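Local coordinates for gene 12 protein (Mycobacterium phage D29, PDB 3HC7) that cleaves the link between mycolic acids and the peptidoglycan-bound arabinogalactan of the mycobacterial cell wall, helping the phage lyse its host, at residues Q83-V88 with W116-R121; Q90-H95 with D146-L151; M120-F125 with N150-G155; G124-D129 with D160-G165. All coordinates share one frame; numbering follows the deposited sequence.

Contact 1. Residues Q83-V88 with W116-R121; sequences QGAIVV and WGNPMR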
loop_
_atom_site.group_PDB
_atom_site.type_symbol
_atom_site.label_atom_id
_atom_site.label_comp_id
_atom_site.label_asym_id
_atom_site.label_seq_id
_atom_site.Cartn_x
_atom_site.Cartn_y
_atom_site.Cartn_z
ATOM N N GLN A 83 -3.945 -1.494 0.861
ATOM C CA GLN A 83 -3.165 -2.424 1.680
ATOM C C GLN A 83 -1.978 -2.953 0.860
ATOM O O GLN A 83 -0.882 -3.184 1.386
ATOM C CB GLN A 83 -4.027 -3.577 2.198
ATOM C CG GLN A 83 -3.237 -4.606 3.004
ATOM C CD GLN A 83 -4.109 -5.724 3.568
ATOM O OE1 GLN A 83 -3.604 -6.771 3.975
ATOM N NE2 GLN A 83 -5.419 -5.506 3.598
ATOM N N GLY A 84 -2.205 -3.124 -0.438
ATOM C CA GLY A 84 -1.170 -3.576 -1.351
ATOM C C GLY A 84 -0.020 -2.593 -1.453
ATOM O O GLY A 84 1.126 -2.992 -1.661
ATOM N N ALA A 85 -0.327 -1.304 -1.309
ATOM C CA ALA A 85 0.696 -0.261 -1.336
ATOM C C ALA A 85 1.563 -0.346 -0.090
ATOM O O ALA A 85 2.768 -0.102 -0.146
ATOM C CB ALA A 85 0.059 1.109 -1.441
ATOM N N ILE A 86 0.954 -0.679 1.042
ATOM C CA ILE A 86 1.740 -0.903 2.257
ATOM C C ILE A 86 2.722 -2.064 2.053
ATOM O O ILE A 86 3.898 -1.958 2.418
ATOM C CB ILE A 86 0.862 -1.212 3.490
ATOM C CG1 ILE A 86 -0.191 -0.125 3.717
ATOM C CG2 ILE A 86 1.728 -1.355 4.750
ATOM C CD1 ILE A 86 -1.188 -0.484 4.844
ATOM N N VAL A 87 2.239 -3.169 1.479
ATOM C CA VAL A 87 3.101 -4.322 1.234
ATOM C C VAL A 87 4.304 -3.925 0.378
ATOM O O VAL A 87 5.448 -4.187 0.751
ATOM C CB VAL A 87 2.346 -5.499 0.561
ATOM C CG1 VAL A 87 3.343 -6.589 0.093
ATOM C CG2 VAL A 87 1.300 -6.081 1.508
ATOM N N VAL A 88 4.048 -3.295 -0.766
ATOM C CA VAL A 88 5.136 -2.884 -1.661
ATOM C C VAL A 88 6.047 -1.866 -0.974
ATOM O O VAL A 88 7.270 -1.908 -1.126
ATOM C CB VAL A 88 4.608 -2.291 -2.989
ATOM C CG1 VAL A 88 5.757 -1.716 -3.825
ATOM C CG2 VAL A 88 3.848 -3.346 -3.795
ATOM N N TRP A 116 -0.978 3.071 -5.578
ATOM C CA TRP A 116 -2.258 3.777 -5.579
ATOM C C TRP A 116 -2.753 3.748 -4.145
ATOM O O TRP A 116 -2.634 2.717 -3.482
ATOM C CB TRP A 116 -3.304 3.071 -6.444
ATOM C CG TRP A 116 -2.985 2.864 -7.906
ATOM C CD1 TRP A 116 -3.231 3.734 -8.939
ATOM C CD2 TRP A 116 -2.438 1.681 -8.502
ATOM N NE1 TRP A 116 -2.841 3.169 -10.134
ATOM C CE2 TRP A 116 -2.353 1.911 -9.893
ATOM C CE3 TRP A 116 -2.008 0.452 -7.994
ATOM C CZ2 TRP A 116 -1.851 0.955 -10.778
ATOM C CZ3 TRP A 116 -1.508 -0.494 -8.874
ATOM C CH2 TRP A 116 -1.433 -0.235 -10.250
ATOM N N GLY A 117 -3.314 4.862 -3.673
ATOM C CA GLY A 117 -3.885 4.955 -2.334
ATOM C C GLY A 117 -2.977 4.446 -1.221
ATOM O O GLY A 117 -3.349 3.537 -0.480
ATOM N N ASN A 118 -1.809 5.072 -1.090
ATOM C CA ASN A 118 -0.694 4.569 -0.278
ATOM C C ASN A 118 -0.611 5.096 1.172
ATOM O O ASN A 118 -0.268 6.258 1.405
ATOM C CB ASN A 118 0.618 4.878 -1.024
ATOM C CG ASN A 118 1.831 4.264 -0.364
ATOM O OD1 ASN A 118 1.708 3.442 0.538
ATOM N ND2 ASN A 118 3.017 4.663 -0.814
ATOM N N PRO A 119 -0.897 4.230 2.161
ATOM C CA PRO A 119 -0.806 4.668 3.560
ATOM C C PRO A 119 0.618 5.016 3.996
ATOM O O PRO A 119 0.792 5.606 5.060
ATOM C CB PRO A 119 -1.327 3.460 4.343
ATOM C CG PRO A 119 -2.188 2.721 3.371
ATOM C CD PRO A 119 -1.501 2.894 2.041
ATOM N N MET A 120 1.616 4.660 3.192
ATOM C CA MET A 120 2.995 5.033 3.481
ATOM C C MET A 120 3.469 6.119 2.538
ATOM O O MET A 120 4.673 6.335 2.397
ATOM C CB MET A 120 3.941 3.839 3.301
ATOM C CG MET A 120 3.856 2.759 4.359
ATOM S SD MET A 120 4.931 1.368 3.911
ATOM C CE MET A 120 6.559 2.094 4.111
ATOM N N ARG A 121 2.546 6.784 1.859
ATOM C CA ARG A 121 2.957 7.762 0.856
ATOM C C ARG A 121 3.843 8.861 1.452
ATOM O O ARG A 121 3.494 9.480 2.454
ATOM C CB ARG A 121 1.753 8.373 0.144
ATOM C CG ARG A 121 2.143 9.292 -1.000
ATOM C CD ARG A 121 0.930 9.799 -1.753
ATOM N NE ARG A 121 0.140 10.728 -0.949
ATOM C CZ ARG A 121 0.437 12.015 -0.786
ATOM N NH1 ARG A 121 1.514 12.534 -1.364
ATOM N NH2 ARG A 121 -0.340 12.783 -0.042
#
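I86 lies across the P119 ring at about a right angle, its CG1 3.5 Å from P119 CG, somewhat tighter than ordinary van der Waals contact. CG1 stands anti to the carbonyl carbon (chi1 -55°), which sets it on the proline, and I86 CD1 continues past the same carbon, 3.7 Å from P119 CG. The other branch turns to the next loop residue, with I86 CG2 4.3 Å from M120 SD. One position earlier on the helix, A85 points its CB at the loop and meets a mixed surface of N118 and the backbone: N118 OD1 is 3.5 Å from A85 CB, and W116 O is 3.7 Å from that same methyl. No hydrogen bond crosses between the segments, which meet by packing; the loop has bonds of its own. N118 OD1 accepts from M120 N at 2.9 Å in an Asx turn, the donor lying above the carbonyl plane, while R121 N bonds N118 O to close a type I turn. The amide's other end, N118 ND2, is bonded to D160 OD2. All the touching residues are buried. The helix begins just after the active-site serine S82, and G84 completes a GxSxG sequence, so the arrangement is that of a nucleophile elbow whose helix packs on the loop leaving the neighbouring strand 110-116, as in the alpha/beta-hydrolase fold.

Contact 2. Residues Q90-H95 with D146-L151; sequences QVLKHH and DRLENL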
loop_
_atom_site.group_PDB
_atom_site.type_symbol
_atom_site.label_atom_id
_atom_site.label_comp_id
_atom_site.label_asym_id
_atom_site.label_seq_id
_atom_site.Cartn_x
_atom_site.Cartn_y
_atom_site.Cartn_z
ATOM N N GLN A 90 6.625 -1.502 2.279
ATOM C CA GLN A 90 7.435 -2.130 3.313
ATOM C C GLN A 90 8.622 -2.842 2.707
ATOM O O GLN A 90 9.737 -2.757 3.226
ATOM C CB GLN A 90 6.606 -3.111 4.130
ATOM C CG GLN A 90 5.693 -2.428 5.117
ATOM C CD GLN A 90 6.447 -1.858 6.293
ATOM O OE1 GLN A 90 7.219 -2.559 6.941
ATOM N NE2 GLN A 90 6.215 -0.584 6.590
ATOM N N VAL A 91 8.374 -3.552 1.607
ATOM C CA VAL A 91 9.426 -4.289 0.930
ATOM C C VAL A 91 10.482 -3.321 0.423
ATOM O O VAL A 91 11.665 -3.535 0.635
ATOM C CB VAL A 91 8.873 -5.177 -0.212
ATOM C CG1 VAL A 91 9.992 -5.633 -1.130
ATOM C CG2 VAL A 91 8.155 -6.377 0.367
ATOM N N LEU A 92 10.047 -2.239 -0.218
ATOM C CA LEU A 92 10.967 -1.230 -0.725
ATOM C C LEU A 92 11.787 -0.611 0.399
ATOM O O LEU A 92 13.016 -0.679 0.392
ATOM C CB LEU A 92 10.205 -0.131 -1.469
ATOM C CG LEU A 92 10.994 1.047 -2.059
ATOM C CD1 LEU A 92 12.184 0.594 -2.907
ATOM C CD2 LEU A 92 10.075 1.913 -2.898
ATOM N N LYS A 93 11.106 0.012 1.355
ATOM C CA LYS A 93 11.791 0.758 2.411
ATOM C C LYS A 93 12.716 -0.096 3.273
ATOM O O LYS A 93 13.835 0.313 3.594
ATOM C CB LYS A 93 10.792 1.481 3.313
ATOM C CG LYS A 93 11.462 2.374 4.351
ATOM C CD LYS A 93 10.458 3.138 5.204
ATOM C CE LYS A 93 11.158 3.852 6.359
ATOM N NZ LYS A 93 10.242 4.771 7.090
ATOM N N HIS A 94 12.256 -1.283 3.649
ATOM C CA HIS A 94 12.974 -2.053 4.654
ATOM C C HIS A 94 13.650 -3.310 4.153
ATOM O O HIS A 94 14.296 -3.992 4.938
ATOM C CB HIS A 94 12.049 -2.420 5.820
ATOM C CG HIS A 94 11.556 -1.236 6.584
ATOM N ND1 HIS A 94 10.212 -0.966 6.750
ATOM C CD2 HIS A 94 12.223 -0.241 7.216
ATOM C CE1 HIS A 94 10.076 0.143 7.457
ATOM N NE2 HIS A 94 11.281 0.603 7.751
ATOM N N HIS A 95 13.499 -3.631 2.865
ATOM C CA HIS A 95 14.117 -4.846 2.337
ATOM C C HIS A 95 14.944 -4.624 1.074
ATOM O O HIS A 95 15.909 -5.345 0.831
ATOM C CB HIS A 95 13.085 -5.966 2.164
ATOM C CG HIS A 95 12.456 -6.394 3.455
ATOM N ND1 HIS A 95 11.256 -5.885 3.901
ATOM C CD2 HIS A 95 12.873 -7.260 4.410
ATOM C CE1 HIS A 95 10.952 -6.427 5.068
ATOM N NE2 HIS A 95 11.915 -7.264 5.400
ATOM N N ASP A 146 5.610 4.944 9.792
ATOM C CA ASP A 146 6.670 4.308 9.022
ATOM C C ASP A 146 6.351 4.499 7.540
ATOM O O ASP A 146 5.763 3.628 6.906
ATOM C CB ASP A 146 6.716 2.816 9.366
ATOM C CG ASP A 146 7.865 2.088 8.695
ATOM O OD1 ASP A 146 8.950 2.686 8.534
ATOM O OD2 ASP A 146 7.690 0.898 8.359
ATOM N N ARG A 147 6.710 5.650 6.998
ATOM C CA ARG A 147 6.346 5.980 5.626
ATOM C C ARG A 147 7.592 6.162 4.764
ATOM O O ARG A 147 8.720 6.232 5.272
ATOM C CB ARG A 147 5.470 7.240 5.580
ATOM C CG ARG A 147 6.176 8.507 6.053
ATOM C CD ARG A 147 5.306 9.752 5.872
ATOM N NE ARG A 147 4.080 9.694 6.673
ATOM C CZ ARG A 147 4.006 10.058 7.951
ATOM N NH1 ARG A 147 5.089 10.514 8.567
ATOM N NH2 ARG A 147 2.851 9.969 8.614
ATOM N N LEU A 148 7.383 6.231 3.455
ATOM C CA LEU A 148 8.499 6.342 2.527
ATOM C C LEU A 148 9.147 7.716 2.640
ATOM O O LEU A 148 8.486 8.697 2.985
ATOM C CB LEU A 148 8.026 6.061 1.098
ATOM C CG LEU A 148 7.490 4.637 0.921
ATOM C CD1 LEU A 148 6.659 4.504 -0.333
ATOM C CD2 LEU A 148 8.629 3.623 0.929
ATOM N N GLU A 149 10.446 7.778 2.373
ATOM C CA GLU A 149 11.170 9.041 2.418
ATOM C C GLU A 149 12.261 9.104 1.346
ATOM O O GLU A 149 12.784 8.075 0.926
ATOM C CB GLU A 149 11.758 9.274 3.812
ATOM C CG GLU A 149 12.343 8.035 4.464
ATOM C CD GLU A 149 12.971 8.324 5.820
ATOM O OE1 GLU A 149 13.455 7.370 6.474
ATOM O OE2 GLU A 149 12.978 9.503 6.231
ATOM N N ASN A 150 12.572 10.315 0.896
ATOM C CA ASN A 150 13.707 10.543 0.001
ATOM C C ASN A 150 13.679 9.688 -1.253
ATOM O O ASN A 150 14.722 9.275 -1.744
ATOM C CB ASN A 150 15.013 10.282 0.746
ATOM C CG ASN A 150 15.112 11.070 2.027
ATOM O OD1 ASN A 150 15.699 10.613 3.013
ATOM N ND2 ASN A 150 14.535 12.266 2.025
ATOM N N LEU A 151 12.484 9.421 -1.769
ATOM C CA LEU A 151 12.349 8.550 -2.924
ATOM C C LEU A 151 13.077 9.151 -4.117
ATOM O O LEU A 151 13.714 8.441 -4.887
ATOM C CB LEU A 151 10.874 8.312 -3.262
ATOM C CG LEU A 151 10.089 7.424 -2.287
ATOM C CD1 LEU A 151 8.624 7.336 -2.687
ATOM C CD2 LEU A 151 10.708 6.035 -2.203
#
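K93 and D146 form a salt bridge that ties the later turns of helix 83-96, the helix following the nucleophile in this alpha/beta hydrolase, to the loop between strands 140-141 and 157-161. K93 is extended throughout, CG anti to the backbone N (chi1 -175°), and its ammonium has two oxygens to hold: NZ is 2.8 Å from D146 OD1, approached on the anti side of the carboxylate, and likewise 2.8 Å from R147 O. The acidic E149 adds opposite charge nearby, though poorly ordered and beyond salt-bridge range. On its other oxygen D146 accepts from the Q90 amide, NE2 to OD2 2.7 Å, with the two flat groups 67° apart; the position of OD2 is less certain. The aliphatic part of K93 packs on a ring as well: its CG sits 3.8 Å above the centre of the H94 ring. The rest of the contact is apolar: L148 CD2 rests 3.9 Å from K93 CB, and L92 CD2 lies 4.2 Å from L151 CD2. L148 and L92 reach on to F115 and L110 of strand 110-116, so a polar rim lies beside a leucine cluster that joins helix, loop and strand, consistent with the layered packing of an alpha/beta-hydrolase fold.

Contact 3. Residues M120-F125 with N150-G155; sequences MRQKGF and NLEQYG
Q122 reaches from the type II turn Q122-F125 to the start of the short 3-10 segment 151-153, joining two surface loops beside the outermost strand 157-161 of the parallel sheet of this alpha/beta-hydrolase fold. Two hydrogen bonds carry the polar part, and both belong to the one amide. Q122 CG is anti to the backbone N (chi1 165°), and the chain runs extended from there, bringing its carboxamide up to the 3-10 turn. Q122 OE1 accepts from L151 N at 2.9 Å, the N-H arriving in the carbonyl plane on a lone pair. Q122 NE2 donates to E152 OE1 at 2.9 Å, the acceptor lying in the Q122 amide plane and using its syn lone pair. The amide and carboxylate stand nearly perpendicular, 87° apart. E152 is bent at chi2 (-77°), which curls CD back from an extended course. With both ends of the amide engaged, its rotation is fixed, and a backbone N-H at the opening of the 3-10 turn gains an acceptor. Within the first loop, R121 NH1 donates to F125 O at 2.8 Å from above the carbonyl plane, a bond that spans the turn. The apolar part is a CH-pi contact between two side chains that cross at about a right angle. L151 CB is 4.1 Å from F125 CE1, and L151 CD1 sits almost exactly over the middle of the F125 ring, 4.3 Å from its centroid.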
loop_
_atom_site.group_PDB
_atom_site.type_symbol
_atom_site.label_atom_id
_atom_site.label_comp_id
_atom_site.label_asym_id
_atom_site.label_seq_id
_atom_site.Cartn_x
_atom_site.Cartn_y
_atom_site.Cartn_z
ATOM N N MET A 120 1.616 4.660 3.192
ATOM C CA MET A 120 2.995 5.033 3.481
ATOM C C MET A 120 3.469 6.119 2.538
ATOM O O MET A 120 4.673 6.335 2.397
ATOM C CB MET A 120 3.941 3.839 3.301
ATOM C CG MET A 120 3.856 2.759 4.359
ATOM S SD MET A 120 4.931 1.368 3.911
ATOM C CE MET A 120 6.559 2.094 4.111
ATOM N N ARG A 121 2.546 6.784 1.859
ATOM C CA ARG A 121 2.957 7.762 0.856
ATOM C C ARG A 121 3.843 8.861 1.452
ATOM O O ARG A 121 3.494 9.480 2.454
ATOM C CB ARG A 121 1.753 8.373 0.144
ATOM C CG ARG A 121 2.143 9.292 -1.000
ATOM C CD ARG A 121 0.930 9.799 -1.753
ATOM N NE ARG A 121 0.140 10.728 -0.949
ATOM C CZ ARG A 121 0.437 12.015 -0.786
ATOM N NH1 ARG A 121 1.514 12.534 -1.364
ATOM N NH2 ARG A 121 -0.340 12.783 -0.042
ATOM N N GLN A 122 4.995 9.080 0.823
ATOM C CA GLN A 122 5.957 10.088 1.259
ATOM C C GLN A 122 5.314 11.470 1.243
ATOM O O GLN A 122 4.426 11.736 0.430
ATOM C CB GLN A 122 7.189 10.056 0.342
ATOM C CG GLN A 122 8.111 11.267 0.444
ATOM C CD GLN A 122 9.342 11.137 -0.436
ATOM O OE1 GLN A 122 9.872 10.042 -0.622
ATOM N NE2 GLN A 122 9.803 12.257 -0.981
ATOM N N LYS A 123 5.760 12.350 2.137
ATOM C CA LYS A 123 5.161 13.677 2.249
ATOM C C LYS A 123 5.341 14.496 0.966
ATOM O O LYS A 123 6.460 14.660 0.476
ATOM C CB LYS A 123 5.752 14.441 3.436
ATOM C CG LYS A 123 4.885 15.607 3.901
ATOM C CD LYS A 123 5.722 16.798 4.344
ATOM C CE LYS A 123 6.776 16.415 5.373
ATOM N NZ LYS A 123 7.624 17.591 5.742
ATOM N N GLY A 124 4.235 14.999 0.424
ATOM C CA GLY A 124 4.279 15.877 -0.731
ATOM C C GLY A 124 4.606 15.197 -2.049
ATOM O O GLY A 124 4.790 15.857 -3.069
ATOM N N PHE A 125 4.665 13.871 -2.032
ATOM C CA PHE A 125 4.976 13.085 -3.218
ATOM C C PHE A 125 3.701 12.456 -3.802
ATOM O O PHE A 125 3.203 11.473 -3.263
ATOM C CB PHE A 125 5.962 11.989 -2.824
ATOM C CG PHE A 125 6.599 11.283 -3.984
ATOM C CD1 PHE A 125 7.920 11.540 -4.323
ATOM C CD2 PHE A 125 5.893 10.348 -4.721
ATOM C CE1 PHE A 125 8.521 10.886 -5.382
ATOM C CE2 PHE A 125 6.490 9.693 -5.793
ATOM C CZ PHE A 125 7.806 9.964 -6.120
ATOM N N ASN A 150 12.572 10.315 0.896
ATOM C CA ASN A 150 13.707 10.543 0.001
ATOM C C ASN A 150 13.679 9.688 -1.253
ATOM O O ASN A 150 14.722 9.275 -1.744
ATOM C CB ASN A 150 15.013 10.282 0.746
ATOM C CG ASN A 150 15.112 11.070 2.027
ATOM O OD1 ASN A 150 15.699 10.613 3.013
ATOM N ND2 ASN A 150 14.535 12.266 2.025
ATOM N N LEU A 151 12.484 9.421 -1.769
ATOM C CA LEU A 151 12.349 8.550 -2.924
ATOM C C LEU A 151 13.077 9.151 -4.117
ATOM O O LEU A 151 13.714 8.441 -4.887
ATOM C CB LEU A 151 10.874 8.312 -3.262
ATOM C CG LEU A 151 10.089 7.424 -2.287
ATOM C CD1 LEU A 151 8.624 7.336 -2.687
ATOM C CD2 LEU A 151 10.708 6.035 -2.203
ATOM N N GLU A 152 12.992 10.469 -4.244
ATOM C CA GLU A 152 13.582 11.179 -5.374
ATOM C C GLU A 152 15.101 11.031 -5.418
ATOM O O GLU A 152 15.741 11.446 -6.384
ATOM C CB GLU A 152 13.198 12.664 -5.334
ATOM C CG GLU A 152 13.817 13.451 -4.176
ATOM C CD GLU A 152 13.127 13.203 -2.840
ATOM O OE1 GLU A 152 11.949 12.789 -2.841
ATOM O OE2 GLU A 152 13.765 13.434 -1.790
ATOM N N GLN A 153 15.673 10.433 -4.379
ATOM C CA GLN A 153 17.123 10.309 -4.283
ATOM C C GLN A 153 17.673 9.035 -4.923
ATOM O O GLN A 153 18.886 8.852 -5.006
ATOM C CB GLN A 153 17.577 10.438 -2.825
ATOM C CG GLN A 153 18.170 11.804 -2.449
ATOM C CD GLN A 153 17.367 13.002 -2.961
ATOM O OE1 GLN A 153 16.845 12.994 -4.076
ATOM N NE2 GLN A 153 17.289 14.048 -2.146
ATOM N N TYR A 154 16.782 8.172 -5.400
ATOM C CA TYR A 154 17.194 6.900 -5.992
ATOM C C TYR A 154 17.035 6.831 -7.513
ATOM O O TYR A 154 16.382 7.680 -8.125
ATOM C CB TYR A 154 16.450 5.747 -5.329
ATOM C CG TYR A 154 16.652 5.700 -3.834
ATOM C CD1 TYR A 154 17.669 4.941 -3.283
ATOM C CD2 TYR A 154 15.828 6.417 -2.974
ATOM C CE1 TYR A 154 17.862 4.890 -1.920
ATOM C CE2 TYR A 154 16.015 6.373 -1.599
ATOM C CZ TYR A 154 17.035 5.605 -1.082
ATOM O OH TYR A 154 17.248 5.541 0.275
ATOM N N GLY A 155 17.637 5.806 -8.112
ATOM C CA GLY A 155 17.637 5.641 -9.557
ATOM C C GLY A 155 16.320 5.168 -10.144
ATOM O O GLY A 155 16.011 5.483 -11.293
#

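Contact 4. Residues G124-D129 with D160-G165; sequences GFAHSD and DYAHDG
The H127 ring meets D160 with its edge, and H163 meets D129 the same way. At the H127 rim, ND1 takes the backbone N-H of D160 in the plane of the ring at 3.1 Å, which probably leaves the ring proton on NE2. H163 offers NE2 to D129, again in the ring plane, with OD1 only 2.5 Å from NE2; the carboxylate is met from above its own plane, and the two planes are 49° apart. Y242 stacks on H163, whose ND1 is hydrogen-bonded to P239 O, so the imidazole is gripped at both nitrogens. The Y161 ring is lined at its edge by the carbonyls of H127 and S128, S128 O lying 3.3 Å from Y161 CE1, and it also meets the W116 ring. F125 turns an edge to D160, its CD2 3.8 Å from D160 CB. Strand 157-161 is the outermost strand of the parallel alpha/beta-hydrolase sheet on this side, and the chain leaving it goes on to D166, the inferred acid of the active site. H127 N donates to D160 O at 2.8 Å from above the carbonyl plane, linking the loop to the end of the strand. The second carboxylate oxygen of D129, OD2, accepts from N243 N. H127 O is buried without a hydrogen-bond partner, although Y161 CA approaches it to 3.3 Å in a CH...O contact. A126 CB and A162 CB meet at 4.4 Å.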
loop_
_atom_site.group_PDB
_atom_site.type_symbol
_atom_site.label_atom_id
_atom_site.label_comp_id
_atom_site.label_asym_id
_atom_site.label_seq_id
_atom_site.Cartn_x
_atom_site.Cartn_y
_atom_site.Cartn_z
ATOM N N GLY A 124 4.235 14.999 0.424
ATOM C CA GLY A 124 4.279 15.877 -0.731
ATOM C C GLY A 124 4.606 15.197 -2.049
ATOM O O GLY A 124 4.790 15.857 -3.069
ATOM N N PHE A 125 4.665 13.871 -2.032
ATOM C CA PHE A 125 4.976 13.085 -3.218
ATOM C C PHE A 125 3.701 12.456 -3.802
ATOM O O PHE A 125 3.203 11.473 -3.263
ATOM C CB PHE A 125 5.962 11.989 -2.824
ATOM C CG PHE A 125 6.599 11.283 -3.984
ATOM C CD1 PHE A 125 7.920 11.540 -4.323
ATOM C CD2 PHE A 125 5.893 10.348 -4.721
ATOM C CE1 PHE A 125 8.521 10.886 -5.382
ATOM C CE2 PHE A 125 6.490 9.693 -5.793
ATOM C CZ PHE A 125 7.806 9.964 -6.120
ATOM N N ALA A 126 3.181 13.006 -4.900
ATOM C CA ALA A 126 1.959 12.468 -5.510
ATOM C C ALA A 126 1.820 12.750 -7.009
ATOM O O ALA A 126 2.354 13.735 -7.521
ATOM C CB ALA A 126 0.738 12.983 -4.774
ATOM N N HIS A 127 1.079 11.882 -7.699
ATOM C CA HIS A 127 0.839 12.024 -9.133
ATOM C C HIS A 127 -0.644 11.914 -9.420
ATOM O O HIS A 127 -1.359 11.181 -8.736
ATOM C CB HIS A 127 1.582 10.947 -9.934
ATOM C CG HIS A 127 3.071 11.005 -9.796
ATOM N ND1 HIS A 127 3.777 10.139 -8.988
ATOM C CD2 HIS A 127 3.989 11.820 -10.370
ATOM C CE1 HIS A 127 5.065 10.420 -9.065
ATOM N NE2 HIS A 127 5.220 11.437 -9.895
ATOM N N SER A 128 -1.105 12.638 -10.436
ATOM C CA SER A 128 -2.504 12.583 -10.838
ATOM C C SER A 128 -2.777 11.327 -11.655
ATOM O O SER A 128 -1.916 10.879 -12.416
ATOM C CB SER A 128 -2.870 13.820 -11.664
ATOM O OG SER A 128 -4.193 13.721 -12.164
ATOM N N ASP A 129 -3.969 10.757 -11.494
ATOM C CA ASP A 129 -4.389 9.638 -12.335
ATOM C C ASP A 129 -5.285 10.108 -13.482
ATOM O O ASP A 129 -6.031 9.322 -14.067
ATOM C CB ASP A 129 -5.071 8.538 -11.515
ATOM C CG ASP A 129 -6.341 9.013 -10.831
ATOM O OD1 ASP A 129 -6.467 10.223 -10.573
ATOM O OD2 ASP A 129 -7.210 8.168 -10.543
ATOM N N ASP A 160 3.178 7.525 -7.422
ATOM C CA ASP A 160 2.305 7.429 -6.255
ATOM C C ASP A 160 1.060 8.265 -6.458
ATOM O O ASP A 160 1.048 9.455 -6.211
ATOM C CB ASP A 160 3.027 7.832 -4.966
ATOM C CG ASP A 160 2.434 7.152 -3.701
ATOM O OD1 ASP A 160 1.196 7.028 -3.595
ATOM O OD2 ASP A 160 3.221 6.743 -2.825
ATOM N N TYR A 161 0.024 7.598 -6.927
ATOM C CA TYR A 161 -1.261 8.201 -7.261
ATOM C C TYR A 161 -2.145 8.308 -6.033
ATOM O O TYR A 161 -2.468 7.312 -5.440
ATOM C CB TYR A 161 -1.959 7.331 -8.296
ATOM C CG TYR A 161 -1.214 7.146 -9.600
ATOM C CD1 TYR A 161 -1.036 8.195 -10.478
ATOM C CD2 TYR A 161 -0.730 5.926 -9.959
ATOM C CE1 TYR A 161 -0.376 8.027 -11.672
ATOM C CE2 TYR A 161 -0.065 5.754 -11.131
ATOM C CZ TYR A 161 0.109 6.806 -11.984
ATOM O OH TYR A 161 0.758 6.606 -13.154
ATOM N N ALA A 162 -2.540 9.517 -5.686
ATOM C CA ALA A 162 -3.256 9.773 -4.448
ATOM C C ALA A 162 -4.233 10.914 -4.631
ATOM O O ALA A 162 -3.869 11.967 -5.153
ATOM C CB ALA A 162 -2.272 10.088 -3.328
ATOM N N HIS A 163 -5.474 10.699 -4.201
ATOM C CA HIS A 163 -6.523 11.708 -4.305
ATOM C C HIS A 163 -6.790 12.320 -2.946
ATOM O O HIS A 163 -6.798 11.613 -1.936
ATOM C CB HIS A 163 -7.846 11.090 -4.774
ATOM C CG HIS A 163 -7.798 10.495 -6.145
ATOM N ND1 HIS A 163 -8.523 9.377 -6.491
ATOM C CD2 HIS A 163 -7.117 10.864 -7.257
ATOM C CE1 HIS A 163 -8.292 9.080 -7.758
ATOM N NE2 HIS A 163 -7.441 9.965 -8.245
ATOM N N ASP A 164 -7.039 13.623 -2.906
ATOM C CA ASP A 164 -7.611 14.187 -1.697
ATOM C C ASP A 164 -9.011 13.609 -1.551
ATOM O O ASP A 164 -9.756 13.495 -2.524
ATOM C CB ASP A 164 -7.610 15.718 -1.718
ATOM C CG ASP A 164 -6.510 16.309 -0.838
ATOM O OD1 ASP A 164 -6.450 15.932 0.350
ATOM O OD2 ASP A 164 -5.705 17.136 -1.322
ATOM N N GLY A 165 -9.362 13.222 -0.338
ATOM C CA GLY A 165 -10.592 12.484 -0.115
ATOM C C GLY A 165 -10.225 11.072 0.291
ATOM O O GLY A 165 -10.951 10.418 1.041
#

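The loop that leaves strand 110-116 runs through contacts 1, 3 and 4 in turn, and helix 83-96 joins contacts 1 and 2, whose centres are 10 Å apart. Contact 2 meets that loop where M120 O lies 2.9 Å from L148 N, and contacts 2 and 3 share N150 and L151, their centres 9 Å apart. Contacts 3 and 4 share G124 and F125. G117 N, 3.1 Å from Y161 O, bridges contacts 1 and 4. Two contacts border the active site: in contact 1 G117 lies about 3 Å from the side chain of D166, the inferred acid, while the side chains of H163 in contact 4 and H240 are about 7 Å apart. Contacts 2 and 3 lie away from it.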